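Local coordinates for protein BIM1 (Saccharomyces cerevisiae, PDB 2QJX) that binds microtubules, including their plus ends, and is represented here by its calponin-homology domain, at residues 32-40 and 63-71. Numbering follows the deposited sequence.
Sequences ECGTGAAYC and YEFQTNYKI
Thr35 and Gly36 lie against one flank of helix 62-78, with the CA atoms of Thr35 and Phe65 4.8 Å apart. Residues 32-35 are the end of a 3-10 segment, and Gly36 is the N-cap residue of helix 37-47. Gly36 has a positive phi of 81°, and a CB at this position would press on Asn68 and Tyr69 and on the carbonyl before it. Its CA instead sits over a face of the Tyr69 ring, 4.1 Å from the centroid.

Two side chains of the helix bond to carbonyls of the turn. Asn68 ND2 donates to Thr35 O at 2.9 Å, nearly straight at 170°. The acceptor lies close to the Asn68 amide plane, while ND2 stands above the carbonyl plane. OD1 of the same amide accepts from Lys56 N, so both ends of the group are held. Tyr69 OH donates to Gly34 O at 2.7 Å, from above that carbonyl's plane. Gly34 O itself lies at the ring edge, in the ring plane.

Phe65 CG is anti to its own carbonyl carbon (chi1 -54°), which brings the ring beside Thr35. Thr35 CG2 rests over one face, 3.6 Å from Phe65 CE1. Tyr69 CE2 meets Tyr39 CD1 at 4.0 Å, and Tyr39 OH is hydrogen-bonded to Asn98 OD1. Farther along, Cys40 SG packs on Ile71 CG2 at 3.9 Å.

A leucine replacing Tyr69 would probably leave Gly34 O without its hydroxyl partner and Gly36 CA without an aromatic face. Val87 and Leu90 of helix 87-90 also touch this tyrosine. The contact joins the start of helix 37-47 to helix 62-78 within the all-helical calponin-homology fold, the microtubule-binding domain of EB1-family proteins.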
ATOM      1  N   GLU A  32      10.058   0.814  -4.705  1.00 15.92           N
ATOM      2  CA  GLU A  32       9.985   0.858  -3.246  1.00 15.90           C
ATOM      3  C   GLU A  32       8.640   0.381  -2.713  1.00 15.79           C
ATOM      4  O   GLU A  32       8.525   0.022  -1.545  1.00 15.19           O
ATOM      5  CB  GLU A  32      10.271   2.273  -2.740  1.00 18.33           C
ATOM      6  CG  GLU A  32      11.704   2.728  -3.002  1.00 20.16           C
ATOM      7  CD  GLU A  32      11.936   4.175  -2.626  1.00 20.45           C
ATOM      8  OE1 GLU A  32      11.851   4.503  -1.421  1.00 21.93           O
ATOM      9  OE2 GLU A  32      12.199   4.987  -3.539  1.00 18.76           O
ATOM     10  N   CYS A  33       7.621   0.383  -3.564  1.00 14.20           N
ATOM     11  CA  CYS A  33       6.305  -0.079  -3.137  1.00 15.72           C
ATOM     12  C   CYS A  33       6.275  -1.595  -3.020  1.00 14.70           C
ATOM     13  O   CYS A  33       5.311  -2.172  -2.523  1.00 15.52           O
ATOM     14  CB  CYS A  33       5.232   0.373  -4.125  1.00 15.18           C
ATOM     15  SG  CYS A  33       4.952   2.142  -4.121  1.00 16.46           S
ATOM     16  N   GLY A  34       7.339  -2.241  -3.480  1.00 14.22           N
ATOM     17  CA  GLY A  34       7.388  -3.688  -3.413  1.00 13.30           C
ATOM     18  C   GLY A  34       7.354  -4.259  -2.007  1.00 13.25           C
ATOM     19  O   GLY A  34       7.048  -5.440  -1.842  1.00 12.57           O
ATOM     20  N   THR A  35       7.652  -3.440  -0.994  1.00 13.85           N
ATOM     21  CA  THR A  35       7.665  -3.927   0.388  1.00 12.68           C
ATOM     22  C   THR A  35       6.260  -4.190   0.904  1.00 12.88           C
ATOM     23  O   THR A  35       6.085  -4.834   1.935  1.00 11.11           O
ATOM     24  CB  THR A  35       8.349  -2.937   1.360  1.00 14.10           C
ATOM     25  OG1 THR A  35       7.500  -1.800   1.571  1.00 14.63           O
ATOM     26  CG2 THR A  35       9.684  -2.473   0.799  1.00 14.94           C
ATOM     27  N   GLY A  36       5.267  -3.673   0.185  1.00 12.54           N
ATOM     28  CA  GLY A  36       3.880  -3.871   0.566  1.00 12.28           C
ATOM     29  C   GLY A  36       3.316  -2.969   1.653  1.00 12.56           C
ATOM     30  O   GLY A  36       2.104  -2.955   1.875  1.00 13.28           O
ATOM     31  N   ALA A  37       4.177  -2.217   2.329  1.00  9.53           N
ATOM     32  CA  ALA A  37       3.738  -1.335   3.406  1.00 10.68           C
ATOM     33  C   ALA A  37       2.783  -0.234   2.918  1.00 10.17           C
ATOM     34  O   ALA A  37       1.708  -0.031   3.493  1.00 12.12           O
ATOM     35  CB  ALA A  37       4.955  -0.721   4.093  1.00  9.10           C
ATOM     36  N   ALA A  38       3.172   0.474   1.863  1.00  9.11           N
ATOM     37  CA  ALA A  38       2.334   1.539   1.319  1.00 11.81           C
ATOM     38  C   ALA A  38       0.987   0.998   0.844  1.00 12.88           C
ATOM     39  O   ALA A  38      -0.048   1.633   1.050  1.00 12.58           O
ATOM     40  CB  ALA A  38       3.056   2.246   0.166  1.00 13.10           C
ATOM     41  N   TYR A  39       0.997  -0.169   0.202  1.00 11.64           N
ATOM     42  CA  TYR A  39      -0.243  -0.776  -0.281  1.00 13.36           C
ATOM     43  C   TYR A  39      -1.207  -0.978   0.884  1.00 12.95           C
ATOM     44  O   TYR A  39      -2.400  -0.676   0.783  1.00 12.16           O
ATOM     45  CB  TYR A  39       0.047  -2.128  -0.943  1.00 13.77           C
ATOM     46  CG  TYR A  39       0.899  -2.046  -2.191  1.00 13.06           C
ATOM     47  CD1 TYR A  39       1.641  -3.147  -2.619  1.00 14.52           C
ATOM     48  CD2 TYR A  39       0.968  -0.872  -2.943  1.00 11.24           C
ATOM     49  CE1 TYR A  39       2.436  -3.080  -3.761  1.00 12.19           C
ATOM     50  CE2 TYR A  39       1.756  -0.795  -4.092  1.00 10.83           C
ATOM     51  CZ  TYR A  39       2.490  -1.902  -4.492  1.00 11.37           C
ATOM     52  OH  TYR A  39       3.286  -1.825  -5.614  1.00 13.19           O
ATOM     53  N   CYS A  40      -0.686  -1.501   1.990  1.00 12.35           N
ATOM     54  CA  CYS A  40      -1.504  -1.727   3.173  1.00 12.69           C
ATOM     55  C   CYS A  40      -2.125  -0.428   3.653  1.00 12.78           C
ATOM     56  O   CYS A  40      -3.317  -0.382   3.944  1.00 12.70           O
ATOM     57  CB  CYS A  40      -0.668  -2.305   4.321  1.00 11.31           C
ATOM     58  SG  CYS A  40      -0.284  -4.056   4.168  1.00 12.72           S
ATOM     59  N   TYR A  63      11.375 -11.182   4.466  1.00 19.02           N
ATOM     60  CA  TYR A  63      10.436 -11.924   5.295  1.00 19.53           C
ATOM     61  C   TYR A  63       9.432 -10.968   5.927  1.00 19.45           C
ATOM     62  O   TYR A  63       8.310 -11.360   6.245  1.00 19.79           O
ATOM     63  CB  TYR A  63      11.180 -12.743   6.361  1.00 22.86           C
ATOM     64  CG  TYR A  63      11.521 -12.013   7.638  1.00 25.67           C
ATOM     65  CD1 TYR A  63      10.574 -11.865   8.651  1.00 28.42           C
ATOM     66  CD2 TYR A  63      12.795 -11.493   7.846  1.00 26.65           C
ATOM     67  CE1 TYR A  63      10.892 -11.223   9.843  1.00 30.49           C
ATOM     68  CE2 TYR A  63      13.123 -10.849   9.030  1.00 28.41           C
ATOM     69  CZ  TYR A  63      12.167 -10.718  10.026  1.00 30.11           C
ATOM     70  OH  TYR A  63      12.489 -10.088  11.206  1.00 33.17           O
ATOM     71  N   GLU A  64       9.837  -9.711   6.091  1.00 18.44           N
ATOM     72  CA  GLU A  64       8.958  -8.695   6.653  1.00 17.90           C
ATOM     73  C   GLU A  64       7.963  -8.236   5.587  1.00 17.03           C
ATOM     74  O   GLU A  64       6.812  -7.939   5.905  1.00 18.95           O
ATOM     75  CB  GLU A  64       9.773  -7.500   7.173  1.00 20.71           C
ATOM     76  CG  GLU A  64      10.670  -7.850   8.359  1.00 21.94           C
ATOM     77  CD  GLU A  64      11.486  -6.671   8.852  1.00 24.61           C
ATOM     78  OE1 GLU A  64      12.231  -6.083   8.042  1.00 25.64           O
ATOM     79  OE2 GLU A  64      11.381  -6.334  10.051  1.00 29.48           O
ATOM     80  N   PHE A  65       8.397  -8.181   4.325  1.00 17.00           N
ATOM     81  CA  PHE A  65       7.498  -7.779   3.242  1.00 16.88           C
ATOM     82  C   PHE A  65       6.383  -8.812   3.159  1.00 17.33           C
ATOM     83  O   PHE A  65       5.224  -8.482   2.882  1.00 14.32           O
ATOM     84  CB  PHE A  65       8.197  -7.765   1.872  1.00 17.72           C
ATOM     85  CG  PHE A  65       9.452  -6.935   1.811  1.00 18.44           C
ATOM     86  CD1 PHE A  65       9.759  -6.005   2.800  1.00 17.71           C
ATOM     87  CD2 PHE A  65      10.321  -7.079   0.732  1.00 18.72           C
ATOM     88  CE1 PHE A  65      10.916  -5.230   2.717  1.00 18.39           C
ATOM     89  CE2 PHE A  65      11.479  -6.311   0.637  1.00 20.99           C
ATOM     90  CZ  PHE A  65      11.779  -5.384   1.633  1.00 20.44           C
ATOM     91  N   GLN A  66       6.750 -10.071   3.380  1.00 15.95           N
ATOM     92  CA  GLN A  66       5.795 -11.171   3.319  1.00 18.78           C
ATOM     93  C   GLN A  66       4.634 -10.945   4.279  1.00 18.13           C
ATOM     94  O   GLN A  66       3.482 -11.239   3.946  1.00 18.25           O
ATOM     95  CB  GLN A  66       6.480 -12.499   3.646  1.00 19.72           C
ATOM     96  CG  GLN A  66       5.756 -13.712   3.073  1.00 24.57           C
ATOM     97  CD  GLN A  66       5.911 -13.827   1.562  1.00 25.31           C
ATOM     98  OE1 GLN A  66       7.026 -13.914   1.046  1.00 28.09           O
ATOM     99  NE2 GLN A  66       4.792 -13.832   0.849  1.00 25.92           N
ATOM    100  N   THR A  67       4.947 -10.432   5.466  1.00 18.13           N
ATOM    101  CA  THR A  67       3.941 -10.144   6.483  1.00 18.55           C
ATOM    102  C   THR A  67       3.012  -9.041   5.994  1.00 17.50           C
ATOM    103  O   THR A  67       1.798  -9.098   6.203  1.00 15.40           O
ATOM    104  CB  THR A  67       4.597  -9.696   7.806  1.00 21.08           C
ATOM    105  OG1 THR A  67       5.213 -10.824   8.435  1.00 24.70           O
ATOM    106  CG2 THR A  67       3.562  -9.096   8.753  1.00 24.90           C
ATOM    107  N   ASN A  68       3.581  -8.034   5.340  1.00 15.67           N
ATOM    108  CA  ASN A  68       2.767  -6.940   4.829  1.00 15.22           C
ATOM    109  C   ASN A  68       1.790  -7.459   3.793  1.00 14.92           C
ATOM    110  O   ASN A  68       0.619  -7.083   3.786  1.00 13.83           O
ATOM    111  CB  ASN A  68       3.646  -5.851   4.215  1.00 12.82           C
ATOM    112  CG  ASN A  68       4.536  -5.186   5.239  1.00 14.30           C
ATOM    113  OD1 ASN A  68       4.258  -5.238   6.438  1.00 15.03           O
ATOM    114  ND2 ASN A  68       5.600  -4.541   4.776  1.00 13.93           N
ATOM    115  N   TYR A  69       2.264  -8.337   2.920  1.00 12.98           N
ATOM    116  CA  TYR A  69       1.393  -8.885   1.895  1.00 14.51           C
ATOM    117  C   TYR A  69       0.307  -9.801   2.456  1.00 13.99           C
ATOM    118  O   TYR A  69      -0.798  -9.858   1.919  1.00 15.48           O
ATOM    119  CB  TYR A  69       2.221  -9.598   0.824  1.00 12.32           C
ATOM    120  CG  TYR A  69       2.860  -8.622  -0.132  1.00 15.17           C
ATOM    121  CD1 TYR A  69       4.230  -8.357  -0.091  1.00 13.76           C
ATOM    122  CD2 TYR A  69       2.078  -7.912  -1.040  1.00 12.73           C
ATOM    123  CE1 TYR A  69       4.799  -7.401  -0.930  1.00 14.25           C
ATOM    124  CE2 TYR A  69       2.636  -6.957  -1.881  1.00 15.57           C
ATOM    125  CZ  TYR A  69       3.992  -6.705  -1.820  1.00 16.25           C
ATOM    126  OH  TYR A  69       4.531  -5.742  -2.642  1.00 14.77           O
ATOM    127  N   LYS A  70       0.595 -10.509   3.539  1.00 16.54           N
ATOM    128  CA  LYS A  70      -0.428 -11.364   4.119  1.00 16.98           C
ATOM    129  C   LYS A  70      -1.503 -10.477   4.753  1.00 17.01           C
ATOM    130  O   LYS A  70      -2.692 -10.807   4.732  1.00 15.13           O
ATOM    131  CB  LYS A  70       0.200 -12.327   5.130  1.00 21.67           C
ATOM    132  CG  LYS A  70       1.026 -13.395   4.419  1.00 27.59           C
ATOM    133  CD  LYS A  70       1.596 -14.458   5.341  1.00 32.28           C
ATOM    134  CE  LYS A  70       2.305 -15.534   4.516  1.00 33.90           C
ATOM    135  NZ  LYS A  70       3.046 -16.521   5.350  1.00 34.77           N
ATOM    136  N   ILE A  71      -1.082  -9.338   5.290  1.00 14.49           N
ATOM    137  CA  ILE A  71      -2.015  -8.382   5.884  1.00 13.97           C
ATOM    138  C   ILE A  71      -2.855  -7.781   4.759  1.00 13.42           C
ATOM    139  O   ILE A  71      -4.066  -7.610   4.908  1.00 12.43           O
ATOM    140  CB  ILE A  71      -1.262  -7.251   6.632  1.00 12.72           C
ATOM    141  CG1 ILE A  71      -0.686  -7.792   7.944  1.00 12.60           C
ATOM    142  CG2 ILE A  71      -2.209  -6.073   6.909  1.00 12.96           C
ATOM    143  CD1 ILE A  71       0.301  -6.843   8.646  1.00 12.33           C
TER